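SPT6 (Antonospora locustae, PDB 2XP1) is a transcription elongation factor whose C-terminal tandem SH2 module enables its interaction with RNA polymerase II. Local coordinates at residues 168-171 against 172-176; 97-101 against 102-106. One frame throughout, in Å; residues are numbered along the deposited sequence.

Interaction 2 comes first along the chain. At residues 97-106 the long helix 80-100, which follows the strands of the six-stranded sheet, ends, and the chain leaving it pairs with strand 124-129 of the five-stranded antiparallel sheet. The chain then passes through helix 112-116 and all five strands of that sheet before interaction 1, residues 168-176, in the short C-terminal helix 167-175. Each contact closes a local turn, and the two follow in series without nesting or crossing. They meet where Asp168 OD1 and His101 NE2 form a probable hydrogen bond of 3.1 Å, which links the exit of the long helix to the C-terminal helix; both also touch strand 124-129.

Interaction 1. Residues 168-171 against 172-176; sequences DSFV and AYRKR
Ala172, one turn on from Asp168 in the C-terminal helix 167-175 of the SH2 module, gives its N-H to Asp168 O at 3.0 Å, while its CB lies against Ser169 O. Tyr173 N donates to Ser169 O at 3.0 Å. The Tyr173 CB packs against Phe170 O, which lies at the edge of the tyrosine ring and in its plane; beyond this turn the ring meets Phe164. Arg174 N donates to Phe170 O at 2.8 Å. Arg174 CB sits 4.0 Å above the plane of the Phe170 ring, displaced toward the rim, and Arg174 CG and CD each come to 4.0 Å from Phe170 CZ. In both residues CG stands opposite the backbone N across the CA-CB bond (chi1 166° in Phe170, -170° in Arg174); one turn apart on the helix and sharing this torsion, the two side chains run side by side. The guanidinium is nevertheless turned 83° from the ring plane. Lys175 N closes the series on Val171 O at 3.1 Å, with its CG against the same oxygen at 3.7 Å. The Phe170 ring is buried in edge-to-face contacts with Phe139, Tyr159 and Phe164. The contact divides the arginine: its aliphatic part lies on the Phe170 ring and extends that apolar surface, while its charged end is held beyond it and is probably balanced by Glu149, to which NE forms a salt bridge.

Interaction 2. Residues 97-101 against 102-106; sequences SIKAH and AKYFN
Tyr104 N reaches back to His101 O at 3.1 Å, closing a type I beta turn from His101 to Tyr104 just after helix 80-100 in the tandem SH2 module; the donor stands above the carbonyl plane, 63° out of it. A second bond braces the turn: Lys103 N donates to His101 ND1 at 3.0 Å, tilted 35° from the imidazole plane, while Lys103 CB lies at the ring's edge. With NE2 probably bonded to Asp168, contacts at both nitrogens probably restrain the imidazole's rotation. The Tyr104 ring, with CG trans to the backbone N (chi1 179°), folds back along the last helical turn. Lys99 CA sits over one face in a CH-pi contact, 3.8 Å from the centroid, and the lysine chain runs alongside the ring before NZ bonds Phe53 O. Phe129 of strand 124-129 also meets this tyrosine. Replacing Tyr104 with a serine would probably leave a gap between the helix end and Phe129, and Lys99 would lose the ring that its aliphatic chain follows. Ile98 crosses the tyrosine obliquely, its CG2 3.5 Å from Tyr104 CD1.

Interaction 1. Residues 168-171 against 172-176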
loop_
_atom_site.group_PDB
_atom_site.type_symbol
_atom_site.label_atom_id
_atom_site.label_comp_id
_atom_site.label_asym_id
_atom_site.label_seq_id
_atom_site.Cartn_x
_atom_site.Cartn_y
_atom_site.Cartn_z
ATOM N N ASP A 168 -2.141 13.254 -13.932
ATOM C CA ASP A 168 -1.220 13.385 -15.038
ATOM C C ASP A 168 -0.504 12.093 -15.402
ATOM O O ASP A 168 -0.489 11.696 -16.596
ATOM C CB ASP A 168 -0.201 14.500 -14.761
ATOM C CG ASP A 168 -0.531 15.769 -15.502
ATOM O OD1 ASP A 168 -1.527 15.737 -16.267
ATOM O OD2 ASP A 168 0.195 16.782 -15.326
ATOM N N SER A 169 0.092 11.455 -14.380
ATOM C CA SER A 169 0.844 10.215 -14.591
ATOM C C SER A 169 -0.127 9.092 -14.896
ATOM O O SER A 169 0.168 8.245 -15.781
ATOM C CB SER A 169 1.829 9.865 -13.448
ATOM O OG SER A 169 1.404 10.278 -12.164
ATOM N N PHE A 170 -1.285 9.123 -14.212
ATOM C CA PHE A 170 -2.375 8.198 -14.535
ATOM C C PHE A 170 -2.764 8.298 -16.013
ATOM O O PHE A 170 -2.805 7.279 -16.725
ATOM C CB PHE A 170 -3.631 8.372 -13.654
ATOM C CG PHE A 170 -4.828 7.653 -14.208
ATOM C CD1 PHE A 170 -4.945 6.267 -14.077
ATOM C CD2 PHE A 170 -5.798 8.343 -14.913
ATOM C CE1 PHE A 170 -6.011 5.585 -14.619
ATOM C CE2 PHE A 170 -6.881 7.671 -15.465
ATOM C CZ PHE A 170 -6.989 6.279 -15.305
ATOM N N VAL A 171 -3.056 9.519 -16.459
ATOM C CA VAL A 171 -3.355 9.771 -17.876
ATOM C C VAL A 171 -2.284 9.134 -18.776
ATOM O O VAL A 171 -2.602 8.357 -19.702
ATOM C CB VAL A 171 -3.469 11.283 -18.164
ATOM C CG1 VAL A 171 -3.499 11.558 -19.681
ATOM C CG2 VAL A 171 -4.700 11.846 -17.481
ATOM N N ALA A 172 -1.022 9.445 -18.469
ATOM C CA ALA A 172 0.119 8.954 -19.236
ATOM C C ALA A 172 0.073 7.436 -19.401
ATOM O O ALA A 172 0.261 6.915 -20.500
ATOM C CB ALA A 172 1.432 9.388 -18.576
ATOM N N TYR A 173 -0.195 6.742 -18.299
ATOM C CA TYR A 173 -0.262 5.290 -18.286
ATOM C C TYR A 173 -1.475 4.756 -19.069
ATOM O O TYR A 173 -1.353 3.835 -19.886
ATOM C CB TYR A 173 -0.290 4.813 -16.836
ATOM C CG TYR A 173 -0.917 3.466 -16.660
ATOM C CD1 TYR A 173 -0.158 2.297 -16.749
ATOM C CD2 TYR A 173 -2.265 3.362 -16.402
ATOM C CE1 TYR A 173 -0.745 1.051 -16.588
ATOM C CE2 TYR A 173 -2.866 2.141 -16.235
ATOM C CZ TYR A 173 -2.112 0.982 -16.329
ATOM O OH TYR A 173 -2.758 -0.223 -16.150
ATOM N N ARG A 174 -2.636 5.356 -18.814
ATOM C CA ARG A 174 -3.908 4.919 -19.378
ATOM C C ARG A 174 -3.960 4.932 -20.911
ATOM O O ARG A 174 -4.586 4.043 -21.527
ATOM C CB ARG A 174 -5.023 5.785 -18.810
ATOM C CG ARG A 174 -6.408 5.304 -19.121
ATOM C CD ARG A 174 -6.666 3.942 -18.538
ATOM N NE ARG A 174 -7.967 3.458 -18.973
ATOM C CZ ARG A 174 -8.189 2.872 -20.145
ATOM N NH1 ARG A 174 -7.192 2.696 -21.012
ATOM N NH2 ARG A 174 -9.412 2.465 -20.456
ATOM N N LYS A 175 -3.300 5.923 -21.520
ATOM C CA LYS A 175 -3.265 6.054 -23.001
ATOM C C LYS A 175 -2.379 5.030 -23.750
ATOM O O LYS A 175 -2.779 4.511 -24.790
ATOM C CB LYS A 175 -2.943 7.505 -23.445
ATOM C CG LYS A 175 -1.519 7.990 -23.177
ATOM C CD LYS A 175 -1.431 9.487 -23.354
ATOM C CE LYS A 175 -0.005 9.930 -23.531
ATOM N NZ LYS A 175 0.062 11.073 -24.491
ATOM N N ARG A 176 -1.192 4.747 -23.206
ATOM C CA ARG A 176 -0.097 4.142 -23.973
ATOM C C ARG A 176 0.337 2.809 -23.374
ATOM O O ARG A 176 -0.382 1.810 -23.463
ATOM C CB ARG A 176 1.098 5.105 -24.025
ATOM C CG ARG A 176 2.059 4.920 -25.213
ATOM C CD ARG A 176 1.703 5.821 -26.409
ATOM N NE ARG A 176 2.742 5.799 -27.445
ATOM C CZ ARG A 176 2.649 6.406 -28.629
ATOM N NH1 ARG A 176 1.553 7.086 -28.950
ATOM N NH2 ARG A 176 3.652 6.328 -29.506
#

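Interaction 2. Residues 97-101 against 102-106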
loop_
_atom_site.group_PDB
_atom_site.type_symbol
_atom_site.label_atom_id
_atom_site.label_comp_id
_atom_site.label_asym_id
_atom_site.label_seq_id
_atom_site.Cartn_x
_atom_site.Cartn_y
_atom_site.Cartn_z
ATOM N N SER A 97 -4.978 18.244 -5.358
ATOM C CA SER A 97 -4.411 18.126 -6.728
ATOM C C SER A 97 -5.488 17.747 -7.698
ATOM O O SER A 97 -5.593 18.323 -8.772
ATOM C CB SER A 97 -3.321 17.041 -6.795
ATOM O OG SER A 97 -2.261 17.309 -5.883
ATOM N N ILE A 98 -6.287 16.765 -7.293
ATOM C CA ILE A 98 -7.333 16.204 -8.118
ATOM C C ILE A 98 -8.214 17.350 -8.593
ATOM O O ILE A 98 -8.424 17.504 -9.797
ATOM C CB ILE A 98 -8.138 15.117 -7.344
ATOM C CG1 ILE A 98 -7.353 13.800 -7.307
ATOM C CG2 ILE A 98 -9.527 14.925 -7.908
ATOM C CD1 ILE A 98 -7.851 12.772 -6.240
ATOM N N LYS A 99 -8.691 18.174 -7.665
ATOM C CA LYS A 99 -9.662 19.226 -8.017
ATOM C C LYS A 99 -9.028 20.411 -8.700
ATOM O O LYS A 99 -9.722 21.246 -9.285
ATOM C CB LYS A 99 -10.447 19.683 -6.795
ATOM C CG LYS A 99 -11.088 18.531 -6.049
ATOM C CD LYS A 99 -12.208 19.054 -5.215
ATOM C CE LYS A 99 -12.185 18.444 -3.830
ATOM N NZ LYS A 99 -13.173 19.231 -3.025
ATOM N N ALA A 100 -7.706 20.486 -8.622
ATOM C CA ALA A 100 -6.959 21.495 -9.375
ATOM C C ALA A 100 -6.854 21.105 -10.848
ATOM O O ALA A 100 -6.752 21.970 -11.726
ATOM C CB ALA A 100 -5.563 21.721 -8.776
ATOM N N HIS A 101 -6.920 19.810 -11.135
ATOM C CA HIS A 101 -6.596 19.353 -12.483
ATOM C C HIS A 101 -7.478 19.986 -13.538
ATOM O O HIS A 101 -8.697 20.134 -13.333
ATOM C CB HIS A 101 -6.665 17.844 -12.602
ATOM C CG HIS A 101 -5.851 17.309 -13.731
ATOM N ND1 HIS A 101 -6.409 16.932 -14.931
ATOM C CD2 HIS A 101 -4.513 17.126 -13.857
ATOM C CE1 HIS A 101 -5.451 16.527 -15.747
ATOM N NE2 HIS A 101 -4.291 16.630 -15.117
ATOM N N ALA A 102 -6.844 20.357 -14.660
ATOM C CA ALA A 102 -7.557 20.793 -15.848
ATOM C C ALA A 102 -8.786 19.912 -16.131
ATOM O O ALA A 102 -9.861 20.448 -16.406
ATOM C CB ALA A 102 -6.611 20.827 -17.071
ATOM N N LYS A 103 -8.631 18.583 -16.015
ATOM C CA LYS A 103 -9.651 17.604 -16.420
ATOM C C LYS A 103 -10.669 17.191 -15.333
ATOM O O LYS A 103 -11.552 16.368 -15.594
ATOM C CB LYS A 103 -8.984 16.345 -17.013
ATOM C CG LYS A 103 -8.173 16.571 -18.273
ATOM C CD LYS A 103 -9.052 16.558 -19.519
ATOM C CE LYS A 103 -9.483 17.949 -19.941
ATOM N NZ LYS A 103 -8.425 18.656 -20.737
ATOM N N TYR A 104 -10.543 17.752 -14.127
ATOM C CA TYR A 104 -11.523 17.526 -13.058
ATOM C C TYR A 104 -12.784 18.381 -13.200
ATOM O O TYR A 104 -12.682 19.590 -13.416
ATOM C CB TYR A 104 -10.898 17.834 -11.715
ATOM C CG TYR A 104 -11.850 17.649 -10.552
ATOM C CD1 TYR A 104 -11.997 16.396 -9.945
ATOM C CD2 TYR A 104 -12.609 18.723 -10.062
ATOM C CE1 TYR A 104 -12.868 16.213 -8.867
ATOM C CE2 TYR A 104 -13.490 18.551 -8.975
ATOM C CZ TYR A 104 -13.611 17.296 -8.381
ATOM O OH TYR A 104 -14.475 17.109 -7.308
ATOM N N PHE A 105 -13.956 17.755 -13.048
ATOM C CA PHE A 105 -15.229 18.477 -12.878
ATOM C C PHE A 105 -15.906 18.133 -11.555
ATOM O O PHE A 105 -15.719 17.041 -11.028
ATOM C CB PHE A 105 -16.202 18.190 -14.023
ATOM C CG PHE A 105 -15.729 18.681 -15.340
ATOM C CD1 PHE A 105 -14.840 17.925 -16.099
ATOM C CD2 PHE A 105 -16.150 19.925 -15.823
ATOM C CE1 PHE A 105 -14.375 18.393 -17.317
ATOM C CE2 PHE A 105 -15.700 20.403 -17.044
ATOM C CZ PHE A 105 -14.811 19.636 -17.800
ATOM N N ASN A 106 -16.720 19.068 -11.056
ATOM C CA ASN A 106 -17.515 18.923 -9.818
ATOM C C ASN A 106 -18.773 18.087 -9.910
ATOM O O ASN A 106 -19.212 17.528 -8.906
ATOM C CB ASN A 106 -17.911 20.283 -9.255
ATOM C CG ASN A 106 -16.821 20.893 -8.409
ATOM O OD1 ASN A 106 -16.160 21.859 -8.837
ATOM N ND2 ASN A 106 -16.598 20.322 -7.206
#